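Local coordinates for protein putative oxidoreductase (Bacteroides fragilis NCTC 9343, PDB 3FHL) that probably acts as a nucleotide-dependent oxidoreductase of the Gfo/Idh/MocA family, pairing an NAD-binding Rossmann domain with a C-terminal alpha/beta domain, at residues 259-265 with 304-308; 20-24 with 307-311; 281-287 with 298-302. The contacts are given in a common frame with arbitrary orientation. Residue numbers count along the deposited sequence, not the author numbering.

Interaction 1 of 3, residues 259-265 with 304-308; sequences DKQEAAL and AGNYG
Segment 259-265 enters a helix at Q261, while 304-308 is an extended loop at G305 (phi/psi -64/145) that turns to helical angles at Y307 (-61/-23). The CA atoms of Q261 and G305, 7.0 Å apart, set the register. Hydrogen bonds centre on Q261, with chi1 m and chi2 t: its OE1 accepts from Y307 N at 2.9 Å (174°) and from the indole of W276. D259, chi1 t, caps the helix by accepting from Q261 N at OD1 (2.9 Å); the same OD1 takes Q261 NE2 at 3.1 Å, and D259 OD2 is held by the backbone of A129. This capped helix start belongs to the C-terminal alpha/beta domain of this Gfo/Idh/MocA family protein, where helix 261-266 packs against helix 15-27 of the Rossmann domain. A bridging water donates to D259 OD1 and Y307 OH (2.7 Å each) and accepts from E262 N (3.0 Å); Y307 OH also bonds D128. The apolar pair is L265 CD1 with Y307 CD1, 4.0 Å apart, at the edge of the Y307 ring (chi1 m); Q261 NE2 lies over one face. A beta carbon on G305, whose CA is 3.8 Å from D259 OD2, would clash with that oxygen and Q261 NE2.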
ATOM      1  N   ASP C 259      16.710  -2.168  -9.726  1.00 37.31           N
ATOM      2  CA  ASP C 259      17.802  -1.794 -10.610  1.00 33.98           C
ATOM      3  C   ASP C 259      18.879  -2.884 -10.603  1.00 32.47           C
ATOM      4  O   ASP C 259      19.167  -3.494  -9.564  1.00 30.44           O
ATOM      5  CB  ASP C 259      18.331  -0.408 -10.231  1.00 34.22           C
ATOM      6  CG  ASP C 259      19.416   0.074 -11.164  1.00 31.00           C
ATOM      7  OD1 ASP C 259      20.553  -0.344 -10.933  1.00 30.55           O
ATOM      8  OD2 ASP C 259      19.140   0.854 -12.096  1.00 33.23           O
ATOM      9  N   LYS C 260      19.445  -3.134 -11.777  1.00 34.46           N
ATOM     10  CA  LYS C 260      20.343  -4.270 -11.991  1.00 32.25           C
ATOM     11  C   LYS C 260      21.826  -3.907 -11.860  1.00 34.26           C
ATOM     12  O   LYS C 260      22.686  -4.790 -11.949  1.00 31.29           O
ATOM     13  CB  LYS C 260      20.101  -4.856 -13.386  1.00 35.80           C
ATOM     14  CG  LYS C 260      18.628  -4.840 -13.849  1.00 43.43           C
ATOM     15  CD  LYS C 260      18.508  -4.835 -15.393  1.00 37.21           C
ATOM     16  CE  LYS C 260      18.971  -6.161 -16.017  1.00 54.70           C
ATOM     17  NZ  LYS C 260      18.469  -7.364 -15.273  1.00 52.62           N
ATOM     18  N   GLN C 261      22.126  -2.623 -11.655  1.00 28.14           N
ATOM     19  CA  GLN C 261      23.525  -2.156 -11.617  1.00 29.92           C
ATOM     20  C   GLN C 261      24.346  -2.763 -10.500  1.00 30.76           C
ATOM     21  O   GLN C 261      25.468  -3.200 -10.741  1.00 32.15           O
ATOM     22  CB  GLN C 261      23.613  -0.636 -11.515  1.00 29.92           C
ATOM     23  CG  GLN C 261      23.267   0.096 -12.782  1.00 25.49           C
ATOM     24  CD  GLN C 261      23.250   1.586 -12.556  1.00 35.72           C
ATOM     25  OE1 GLN C 261      24.242   2.274 -12.806  1.00 29.30           O
ATOM     26  NE2 GLN C 261      22.141   2.089 -12.033  1.00 26.69           N
ATOM     27  N   GLU C 262      23.785  -2.818  -9.287  1.00 27.76           N
ATOM     28  CA  GLU C 262      24.539  -3.290  -8.126  1.00 31.69           C
ATOM     29  C   GLU C 262      24.968  -4.756  -8.268  1.00 30.54           C
ATOM     30  O   GLU C 262      26.101  -5.107  -7.926  1.00 33.35           O
ATOM     31  CB  GLU C 262      23.754  -3.069  -6.827  1.00 32.89           C
ATOM     32  CG  GLU C 262      24.529  -3.469  -5.571  1.00 40.52           C
ATOM     33  CD  GLU C 262      23.749  -3.280  -4.275  1.00 45.53           C
ATOM     34  OE1 GLU C 262      22.670  -2.652  -4.291  1.00 48.73           O
ATOM     35  OE2 GLU C 262      24.233  -3.767  -3.230  1.00 55.13           O
ATOM     36  N   ALA C 263      24.079  -5.593  -8.798  1.00 32.48           N
ATOM     37  CA  ALA C 263      24.429  -6.987  -9.100  1.00 33.85           C
ATOM     38  C   ALA C 263      25.554  -7.104 -10.145  1.00 34.14           C
ATOM     39  O   ALA C 263      26.474  -7.907  -9.979  1.00 34.04           O
ATOM     40  CB  ALA C 263      23.197  -7.779  -9.550  1.00 35.94           C
ATOM     41  N   ALA C 264      25.476  -6.308 -11.209  1.00 28.57           N
ATOM     42  CA  ALA C 264      26.499  -6.336 -12.253  1.00 31.33           C
ATOM     43  C   ALA C 264      27.829  -5.868 -11.692  1.00 33.18           C
ATOM     44  O   ALA C 264      28.869  -6.497 -11.927  1.00 37.28           O
ATOM     45  CB  ALA C 264      26.083  -5.493 -13.447  1.00 30.04           C
ATOM     46  N   LEU C 265      27.788  -4.794 -10.907  1.00 31.17           N
ATOM     47  CA  LEU C 265      28.994  -4.269 -10.278  1.00 33.21           C
ATOM     48  C   LEU C 265      29.600  -5.220  -9.250  1.00 33.40           C
ATOM     49  O   LEU C 265      30.818  -5.308  -9.148  1.00 34.78           O
ATOM     50  CB  LEU C 265      28.724  -2.911  -9.646  1.00 30.70           C
ATOM     51  CG  LEU C 265      28.422  -1.754 -10.599  1.00 31.02           C
ATOM     52  CD1 LEU C 265      27.733  -0.637  -9.820  1.00 25.66           C
ATOM     53  CD2 LEU C 265      29.683  -1.237 -11.336  1.00 29.73           C
ATOM     54  N   ALA C 304      18.157   4.561 -18.847  1.00 29.44           N
ATOM     55  CA  ALA C 304      19.161   3.638 -18.294  1.00 28.44           C
ATOM     56  C   ALA C 304      19.590   4.050 -16.887  1.00 28.46           C
ATOM     57  O   ALA C 304      19.702   5.235 -16.580  1.00 30.90           O
ATOM     58  CB  ALA C 304      20.376   3.570 -19.203  1.00 27.98           C
ATOM     59  N   GLY C 305      19.840   3.062 -16.039  1.00 29.75           N
ATOM     60  CA  GLY C 305      20.406   3.330 -14.723  1.00 32.55           C
ATOM     61  C   GLY C 305      21.799   3.909 -14.874  1.00 35.20           C
ATOM     62  O   GLY C 305      22.533   3.520 -15.781  1.00 34.25           O
ATOM     63  N   ASN C 306      22.174   4.827 -13.984  1.00 29.72           N
ATOM     64  CA  ASN C 306      23.394   5.610 -14.202  1.00 29.36           C
ATOM     65  C   ASN C 306      24.097   6.000 -12.911  1.00 24.70           C
ATOM     66  O   ASN C 306      24.165   7.174 -12.587  1.00 26.56           O
ATOM     67  CB  ASN C 306      23.045   6.857 -15.047  1.00 28.89           C
ATOM     68  CG  ASN C 306      24.267   7.636 -15.508  1.00 34.88           C
ATOM     69  OD1 ASN C 306      25.376   7.098 -15.587  1.00 29.88           O
ATOM     70  ND2 ASN C 306      24.068   8.927 -15.793  1.00 28.38           N
ATOM     71  N   TYR C 307      24.624   5.028 -12.168  1.00 24.64           N
ATOM     72  CA  TYR C 307      25.363   5.336 -10.931  1.00 25.83           C
ATOM     73  C   TYR C 307      26.619   6.211 -11.160  1.00 27.51           C
ATOM     74  O   TYR C 307      27.110   6.883 -10.233  1.00 27.94           O
ATOM     75  CB  TYR C 307      25.759   4.051 -10.179  1.00 25.83           C
ATOM     76  CG  TYR C 307      24.620   3.298  -9.482  1.00 28.46           C
ATOM     77  CD1 TYR C 307      24.801   1.982  -9.041  1.00 30.65           C
ATOM     78  CD2 TYR C 307      23.368   3.892  -9.271  1.00 31.21           C
ATOM     79  CE1 TYR C 307      23.758   1.277  -8.391  1.00 29.56           C
ATOM     80  CE2 TYR C 307      22.334   3.202  -8.626  1.00 34.24           C
ATOM     81  CZ  TYR C 307      22.533   1.893  -8.197  1.00 30.12           C
ATOM     82  OH  TYR C 307      21.503   1.214  -7.564  1.00 30.52           O
ATOM     83  N   GLY C 308      27.143   6.189 -12.385  1.00 29.71           N
ATOM     84  CA  GLY C 308      28.232   7.094 -12.773  1.00 30.91           C
ATOM     85  C   GLY C 308      27.829   8.554 -12.723  1.00 32.37           C
ATOM     86  O   GLY C 308      28.686   9.431 -12.586  1.00 29.70           O
TER
HETATM   87  O   HOH W   1      21.352  -1.293  -8.544  1.00 29.79           O

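Interaction 2 of 3, residues 20-24 with 307-311; sequences FHAPF and YGGFY
Helix 15-27, kinked at residues 23-24, supplies F20, H21 and F24 to the beginning of helix 309-320; the nearest CA pairs are F20-Y307 (7.6 Å) and F24-G308 (5.5 Å). F20, chi1 m, presents its ring edge to Y307, CE1 to CE1 at 4.0 Å, while its carbonyl O accepts a 2.8 Å bond from a water that also donates to Y307 O at 2.9 Å. H21, likewise m, makes the direct polar link: its ND1 lies 2.7 Å from Y311 OH in a hydrogen bond, and its NE2 bonds E95. This is a domain interface, joining the first helix of the NAD-binding Rossmann fold to a helix of the C-terminal alpha/beta domain. F24, chi1 m, points toward the other segment and has the backbone of Y307 and G308 over one ring face. Its CD1 sits 3.3 Å from G308 CA, so close that a beta carbon on G308 would be tight. F24 CZ meets Y307 CB at 3.7 Å, and F24 CB touches Y311 CD2 at 3.9 Å.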
ATOM      1  N   PHE C  20      30.654   0.549  -5.762  1.00 31.60           N
ATOM      2  CA  PHE C  20      30.008   1.829  -6.068  1.00 30.44           C
ATOM      3  C   PHE C  20      30.936   2.969  -6.484  1.00 35.56           C
ATOM      4  O   PHE C  20      30.499   3.907  -7.163  1.00 37.00           O
ATOM      5  CB  PHE C  20      29.169   2.287  -4.862  1.00 31.09           C
ATOM      6  CG  PHE C  20      28.018   1.368  -4.545  1.00 29.08           C
ATOM      7  CD1 PHE C  20      26.932   1.267  -5.416  1.00 32.76           C
ATOM      8  CD2 PHE C  20      28.027   0.596  -3.392  1.00 39.76           C
ATOM      9  CE1 PHE C  20      25.870   0.409  -5.139  1.00 39.94           C
ATOM     10  CE2 PHE C  20      26.972  -0.259  -3.101  1.00 40.74           C
ATOM     11  CZ  PHE C  20      25.889  -0.352  -3.980  1.00 39.66           C
ATOM     12  N   HIS C  21      32.197   2.908  -6.061  1.00 34.77           N
ATOM     13  CA  HIS C  21      33.081   4.060  -6.195  1.00 34.78           C
ATOM     14  C   HIS C  21      34.225   3.876  -7.182  1.00 30.87           C
ATOM     15  O   HIS C  21      34.256   4.545  -8.209  1.00 32.03           O
ATOM     16  CB  HIS C  21      33.592   4.482  -4.823  1.00 32.95           C
ATOM     17  CG  HIS C  21      32.492   4.810  -3.873  1.00 33.18           C
ATOM     18  ND1 HIS C  21      31.587   5.823  -4.111  1.00 27.99           N
ATOM     19  CD2 HIS C  21      32.123   4.237  -2.708  1.00 30.84           C
ATOM     20  CE1 HIS C  21      30.720   5.874  -3.115  1.00 31.39           C
ATOM     21  NE2 HIS C  21      31.022   4.920  -2.254  1.00 34.78           N
ATOM     22  N   ALA C  22      35.149   2.972  -6.873  1.00 31.15           N
ATOM     23  CA  ALA C  22      36.276   2.676  -7.783  1.00 30.39           C
ATOM     24  C   ALA C  22      35.928   2.406  -9.259  1.00 35.44           C
ATOM     25  O   ALA C  22      36.607   2.943 -10.131  1.00 35.56           O
ATOM     26  CB  ALA C  22      37.178   1.585  -7.210  1.00 28.55           C
ATOM     27  N   PRO C  23      34.875   1.597  -9.558  1.00 36.86           N
ATOM     28  CA  PRO C  23      34.537   1.420 -10.975  1.00 34.41           C
ATOM     29  C   PRO C  23      34.174   2.701 -11.737  1.00 33.31           C
ATOM     30  O   PRO C  23      34.418   2.768 -12.939  1.00 33.85           O
ATOM     31  CB  PRO C  23      33.322   0.478 -10.921  1.00 33.77           C
ATOM     32  CG  PRO C  23      33.520  -0.271  -9.695  1.00 34.58           C
ATOM     33  CD  PRO C  23      33.995   0.755  -8.723  1.00 38.67           C
ATOM     34  N   PHE C  24      33.616   3.694 -11.040  1.00 30.46           N
ATOM     35  CA  PHE C  24      33.188   4.957 -11.657  1.00 30.57           C
ATOM     36  C   PHE C  24      34.232   6.081 -11.616  1.00 31.46           C
ATOM     37  O   PHE C  24      34.406   6.796 -12.602  1.00 29.20           O
ATOM     38  CB  PHE C  24      31.851   5.414 -11.068  1.00 29.68           C
ATOM     39  CG  PHE C  24      30.737   4.455 -11.350  1.00 31.42           C
ATOM     40  CD1 PHE C  24      30.171   4.393 -12.623  1.00 33.91           C
ATOM     41  CD2 PHE C  24      30.315   3.552 -10.379  1.00 34.49           C
ATOM     42  CE1 PHE C  24      29.148   3.488 -12.909  1.00 35.99           C
ATOM     43  CE2 PHE C  24      29.298   2.633 -10.655  1.00 33.11           C
ATOM     44  CZ  PHE C  24      28.722   2.596 -11.928  1.00 28.14           C
ATOM     45  N   TYR C 307      24.624   5.028 -12.168  1.00 24.64           N
ATOM     46  CA  TYR C 307      25.363   5.336 -10.931  1.00 25.83           C
ATOM     47  C   TYR C 307      26.619   6.211 -11.160  1.00 27.51           C
ATOM     48  O   TYR C 307      27.110   6.883 -10.233  1.00 27.94           O
ATOM     49  CB  TYR C 307      25.759   4.051 -10.179  1.00 25.83           C
ATOM     50  CG  TYR C 307      24.620   3.298  -9.482  1.00 28.46           C
ATOM     51  CD1 TYR C 307      24.801   1.982  -9.041  1.00 30.65           C
ATOM     52  CD2 TYR C 307      23.368   3.892  -9.271  1.00 31.21           C
ATOM     53  CE1 TYR C 307      23.758   1.277  -8.391  1.00 29.56           C
ATOM     54  CE2 TYR C 307      22.334   3.202  -8.626  1.00 34.24           C
ATOM     55  CZ  TYR C 307      22.533   1.893  -8.197  1.00 30.12           C
ATOM     56  OH  TYR C 307      21.503   1.214  -7.564  1.00 30.52           O
ATOM     57  N   GLY C 308      27.143   6.189 -12.385  1.00 29.71           N
ATOM     58  CA  GLY C 308      28.232   7.094 -12.773  1.00 30.91           C
ATOM     59  C   GLY C 308      27.829   8.554 -12.723  1.00 32.37           C
ATOM     60  O   GLY C 308      28.686   9.431 -12.586  1.00 29.70           O
ATOM     61  N   GLY C 309      26.517   8.800 -12.787  1.00 24.24           N
ATOM     62  CA  GLY C 309      25.949  10.152 -12.754  1.00 28.62           C
ATOM     63  C   GLY C 309      26.249  10.908 -11.483  1.00 29.50           C
ATOM     64  O   GLY C 309      26.244  12.151 -11.478  1.00 33.13           O
ATOM     65  N   PHE C 310      26.501  10.175 -10.398  1.00 29.06           N
ATOM     66  CA  PHE C 310      26.861  10.790  -9.125  1.00 29.63           C
ATOM     67  C   PHE C 310      28.181  11.565  -9.264  1.00 29.06           C
ATOM     68  O   PHE C 310      28.279  12.723  -8.842  1.00 29.91           O
ATOM     69  CB  PHE C 310      26.987   9.744  -8.014  1.00 22.90           C
ATOM     70  CG  PHE C 310      27.494  10.309  -6.720  1.00 29.81           C
ATOM     71  CD1 PHE C 310      26.637  11.008  -5.873  1.00 28.61           C
ATOM     72  CD2 PHE C 310      28.837  10.175  -6.359  1.00 29.70           C
ATOM     73  CE1 PHE C 310      27.094  11.539  -4.676  1.00 31.10           C
ATOM     74  CE2 PHE C 310      29.304  10.713  -5.156  1.00 28.11           C
ATOM     75  CZ  PHE C 310      28.432  11.395  -4.319  1.00 27.08           C
ATOM     76  N   TYR C 311      29.165  10.901  -9.860  1.00 28.49           N
ATOM     77  CA  TYR C 311      30.498  11.456 -10.101  1.00 29.78           C
ATOM     78  C   TYR C 311      30.502  12.486 -11.214  1.00 32.40           C
ATOM     79  O   TYR C 311      31.149  13.523 -11.090  1.00 31.36           O
ATOM     80  CB  TYR C 311      31.512  10.323 -10.313  1.00 28.93           C
ATOM     81  CG  TYR C 311      31.840   9.672  -8.992  1.00 33.05           C
ATOM     82  CD1 TYR C 311      32.598  10.360  -8.043  1.00 34.42           C
ATOM     83  CD2 TYR C 311      31.355   8.399  -8.661  1.00 30.83           C
ATOM     84  CE1 TYR C 311      32.889   9.805  -6.810  1.00 37.98           C
ATOM     85  CE2 TYR C 311      31.632   7.832  -7.418  1.00 29.18           C
ATOM     86  CZ  TYR C 311      32.413   8.545  -6.504  1.00 36.22           C
ATOM     87  OH  TYR C 311      32.711   8.027  -5.271  1.00 34.38           O
TER
HETATM   88  O   HOH W   2      28.553   5.677  -8.030  1.00 28.73           O

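Interaction 3 of 3, residues 281-287 with 298-302; sequences EQEWGLL and RKYPG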
ATOM      1  N   GLU C 281      12.539  -5.088 -22.185  1.00 36.85           N
ATOM      2  CA  GLU C 281      11.120  -4.744 -22.346  1.00 41.80           C
ATOM      3  C   GLU C 281      10.244  -5.297 -21.206  1.00 39.09           C
ATOM      4  O   GLU C 281       9.296  -4.640 -20.761  1.00 36.81           O
ATOM      5  CB  GLU C 281      10.615  -5.184 -23.734  1.00 45.68           C
ATOM      6  CG  GLU C 281       9.118  -5.539 -23.815  1.00 58.25           C
ATOM      7  CD  GLU C 281       8.422  -5.012 -25.065  1.00 67.23           C
ATOM      8  OE1 GLU C 281       9.089  -4.386 -25.919  1.00 70.09           O
ATOM      9  OE2 GLU C 281       7.193  -5.224 -25.185  1.00 68.19           O
ATOM     10  N   GLN C 282      10.607  -6.487 -20.731  1.00 36.42           N
ATOM     11  CA  GLN C 282       9.958  -7.168 -19.615  1.00 43.30           C
ATOM     12  C   GLN C 282      10.135  -6.402 -18.294  1.00 37.38           C
ATOM     13  O   GLN C 282       9.213  -6.348 -17.477  1.00 37.97           O
ATOM     14  CB  GLN C 282      10.548  -8.577 -19.504  1.00 44.95           C
ATOM     15  CG  GLN C 282       9.884  -9.516 -18.513  1.00 60.00           C
ATOM     16  CD  GLN C 282      10.413 -10.947 -18.630  1.00 64.46           C
ATOM     17  OE1 GLN C 282      10.917 -11.519 -17.659  1.00 76.89           O
ATOM     18  NE2 GLN C 282      10.310 -11.525 -19.829  1.00 73.56           N
ATOM     19  N   GLU C 283      11.310  -5.801 -18.108  1.00 34.04           N
ATOM     20  CA  GLU C 283      11.626  -5.047 -16.902  1.00 31.71           C
ATOM     21  C   GLU C 283      11.031  -3.648 -16.931  1.00 31.18           C
ATOM     22  O   GLU C 283      10.740  -3.086 -15.878  1.00 32.78           O
ATOM     23  CB  GLU C 283      13.140  -4.985 -16.674  1.00 29.15           C
ATOM     24  CG  GLU C 283      13.722  -6.322 -16.237  1.00 35.86           C
ATOM     25  CD  GLU C 283      15.212  -6.481 -16.508  1.00 45.85           C
ATOM     26  OE1 GLU C 283      15.793  -7.467 -15.993  1.00 45.54           O
ATOM     27  OE2 GLU C 283      15.804  -5.646 -17.224  1.00 42.36           O
ATOM     28  N   TRP C 284      10.821  -3.093 -18.124  1.00 28.17           N
ATOM     29  CA  TRP C 284      10.225  -1.755 -18.245  1.00 26.85           C
ATOM     30  C   TRP C 284       8.855  -1.688 -17.588  1.00 31.75           C
ATOM     31  O   TRP C 284       8.153  -2.691 -17.499  1.00 31.16           O
ATOM     32  CB  TRP C 284      10.068  -1.329 -19.707  1.00 34.96           C
ATOM     33  CG  TRP C 284      11.352  -1.051 -20.458  1.00 37.91           C
ATOM     34  CD1 TRP C 284      12.578  -0.755 -19.932  1.00 36.62           C
ATOM     35  CD2 TRP C 284      11.509  -1.024 -21.883  1.00 38.49           C
ATOM     36  NE1 TRP C 284      13.496  -0.564 -20.945  1.00 39.90           N
ATOM     37  CE2 TRP C 284      12.865  -0.719 -22.151  1.00 40.36           C
ATOM     38  CE3 TRP C 284      10.630  -1.221 -22.963  1.00 42.31           C
ATOM     39  CZ2 TRP C 284      13.366  -0.606 -23.457  1.00 39.10           C
ATOM     40  CZ3 TRP C 284      11.133  -1.124 -24.265  1.00 40.97           C
ATOM     41  CH2 TRP C 284      12.490  -0.818 -24.495  1.00 41.73           C
ATOM     42  N   GLY C 285       8.475  -0.498 -17.150  1.00 28.49           N
ATOM     43  CA  GLY C 285       7.167  -0.281 -16.551  1.00 28.98           C
ATOM     44  C   GLY C 285       6.089  -0.168 -17.593  1.00 31.98           C
ATOM     45  O   GLY C 285       6.372   0.099 -18.756  1.00 27.02           O
ATOM     46  N   LEU C 286       4.849  -0.391 -17.168  1.00 28.25           N
ATOM     47  CA  LEU C 286       3.690  -0.252 -18.026  1.00 26.26           C
ATOM     48  C   LEU C 286       3.130   1.169 -17.958  1.00 28.83           C
ATOM     49  O   LEU C 286       2.779   1.672 -16.882  1.00 28.29           O
ATOM     50  CB  LEU C 286       2.599  -1.250 -17.601  1.00 26.16           C
ATOM     51  CG  LEU C 286       1.337  -1.280 -18.468  1.00 30.75           C
ATOM     52  CD1 LEU C 286       1.664  -1.843 -19.857  1.00 33.71           C
ATOM     53  CD2 LEU C 286       0.257  -2.118 -17.808  1.00 36.41           C
ATOM     54  N   LEU C 287       2.999   1.797 -19.113  1.00 27.32           N
ATOM     55  CA  LEU C 287       2.375   3.113 -19.175  1.00 26.05           C
ATOM     56  C   LEU C 287       0.980   2.977 -19.768  1.00 28.94           C
ATOM     57  O   LEU C 287       0.816   2.473 -20.880  1.00 31.41           O
ATOM     58  CB  LEU C 287       3.235   4.074 -19.995  1.00 29.38           C
ATOM     59  CG  LEU C 287       2.666   5.446 -20.349  1.00 31.57           C
ATOM     60  CD1 LEU C 287       2.630   6.354 -19.114  1.00 29.84           C
ATOM     61  CD2 LEU C 287       3.475   6.071 -21.484  1.00 35.19           C
ATOM     62  N   ARG C 298       1.198   0.289 -22.954  1.00 37.95           N
ATOM     63  CA  ARG C 298       2.375  -0.402 -23.405  1.00 38.53           C
ATOM     64  C   ARG C 298       3.557  -0.210 -22.514  1.00 31.90           C
ATOM     65  O   ARG C 298       3.562   0.664 -21.716  1.00 29.95           O
ATOM     66  CB  ARG C 298       2.725   0.019 -24.808  1.00 39.58           C
ATOM     67  CG  ARG C 298       3.266   1.371 -24.898  1.00 47.96           C
ATOM     68  CD  ARG C 298       2.994   2.011 -26.233  1.00 54.08           C
ATOM     69  NE  ARG C 298       3.665   3.292 -26.248  1.00 62.23           N
ATOM     70  CZ  ARG C 298       3.239   4.383 -26.852  1.00 55.21           C
ATOM     71  NH1 ARG C 298       3.942   5.464 -26.737  1.00 50.41           N
ATOM     72  NH2 ARG C 298       2.139   4.397 -27.559  1.00 58.79           N
ATOM     73  N   LYS C 299       4.552  -1.062 -22.656  1.00 32.84           N
ATOM     74  CA  LYS C 299       5.803  -0.903 -21.935  1.00 32.13           C
ATOM     75  C   LYS C 299       6.492   0.400 -22.341  1.00 36.87           C
ATOM     76  O   LYS C 299       6.493   0.780 -23.518  1.00 35.49           O
ATOM     77  CB  LYS C 299       6.716  -2.118 -22.138  1.00 33.58           C
ATOM     78  CG  LYS C 299       6.226  -3.369 -21.429  1.00 35.89           C
ATOM     79  CD  LYS C 299       5.824  -3.067 -19.972  1.00 34.84           C
ATOM     80  CE  LYS C 299       5.713  -4.313 -19.151  1.00 39.32           C
ATOM     81  NZ  LYS C 299       7.055  -4.926 -18.920  1.00 28.26           N
ATOM     82  N   TYR C 300       7.033   1.104 -21.352  1.00 31.44           N
ATOM     83  CA  TYR C 300       7.630   2.415 -21.590  1.00 31.49           C
ATOM     84  C   TYR C 300       9.150   2.278 -21.641  1.00 33.34           C
ATOM     85  O   TYR C 300       9.757   1.921 -20.629  1.00 33.21           O
ATOM     86  CB  TYR C 300       7.216   3.398 -20.487  1.00 28.23           C
ATOM     87  CG  TYR C 300       7.749   4.794 -20.711  1.00 33.15           C
ATOM     88  CD1 TYR C 300       7.244   5.591 -21.720  1.00 32.11           C
ATOM     89  CD2 TYR C 300       8.784   5.299 -19.928  1.00 34.95           C
ATOM     90  CE1 TYR C 300       7.741   6.867 -21.941  1.00 32.17           C
ATOM     91  CE2 TYR C 300       9.289   6.573 -20.136  1.00 35.93           C
ATOM     92  CZ  TYR C 300       8.762   7.353 -21.141  1.00 38.59           C
ATOM     93  OH  TYR C 300       9.253   8.619 -21.341  1.00 34.62           O
ATOM     94  N   PRO C 301       9.766   2.542 -22.823  1.00 33.81           N
ATOM     95  CA  PRO C 301      11.226   2.467 -22.943  1.00 37.26           C
ATOM     96  C   PRO C 301      11.848   3.454 -21.969  1.00 36.96           C
ATOM     97  O   PRO C 301      11.625   4.661 -22.077  1.00 37.42           O
ATOM     98  CB  PRO C 301      11.493   2.882 -24.399  1.00 36.25           C
ATOM     99  CG  PRO C 301      10.195   2.624 -25.118  1.00 40.74           C
ATOM    100  CD  PRO C 301       9.129   2.914 -24.100  1.00 39.34           C
ATOM    101  N   GLY C 302      12.575   2.931 -20.992  1.00 30.91           N
ATOM    102  CA  GLY C 302      12.991   3.752 -19.878  1.00 37.03           C
ATOM    103  C   GLY C 302      14.327   4.437 -20.064  1.00 38.72           C
ATOM    104  O   GLY C 302      14.980   4.302 -21.104  1.00 34.04           O
TER
HETATM  105  O   HOH W   3       9.993   1.874 -17.920  1.00 31.08           O
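K299 has the most surface covered, and its side chain extends over the turn that precedes the partner strand. With chi1 and chi2 both m, the side chain runs back along 281-286 until NZ donates to E281 O and to W284 O, each at 2.9 Å. The lysine thus ties together the carbonyls of E281 and W284 on that turn, whose residues 281-283 have helical backbone angles. W284 comes next. Its indole lies flat on the chain that leaves the strand: P301 CA sits 3.5 Å from the centroid of the six-membered ring, 5° off the normal, a CH-pi contact, with W284 CH2 3.8 Å from P301 CB. Y300 O and G302 N cover the same face, whereas K299 CB meets the ring edge. K299 lies in one strand and W284 precedes the other at the open end of a beta hairpin, strands 286-291 and 294-299, at one margin of the large mixed sheet of the C-terminal domain. L286 and K299 form an antiparallel non-hydrogen-bonded pair, CA to CA 4.5 Å; L287 and R298 form a hydrogen-bonded pair, with L287 N to R298 O at 2.9 Å and R298 N to L287 O at 3.0 Å. Y300 N continues the ladder to G285 O at 2.9 Å. L287, third by buried area, lies with R298 on the other sheet face from K299, and its CD2 meets Y300 CD1 at 3.8 Å; the Y300 hydroxyl bonds D136. On the K299 face, L286 packs on E239 of the second subunit.

The three contacts lead from the Rossmann domain into the C-terminal domain. Interactions 1 and 2 have centres about 10 Å apart and share Y307 and G308, so the loop leading into helix 309-320 meets both helix 261-266 and helix 15-27; those two helices also touch, E262 on F20 and L265 on P23 and F24. Interaction 3 lies about 17 Å between centres from interaction 1, joined by the K260-E283 salt bridge, and about 26 Å from interaction 2. In sequence, its hairpin falls between the two segments of interaction 1. Interaction 2, its segments 283 residues apart, ties the domains together; interactions 1 and 3 lie in the C-terminal domain, interaction 1 bordering the Rossmann domain.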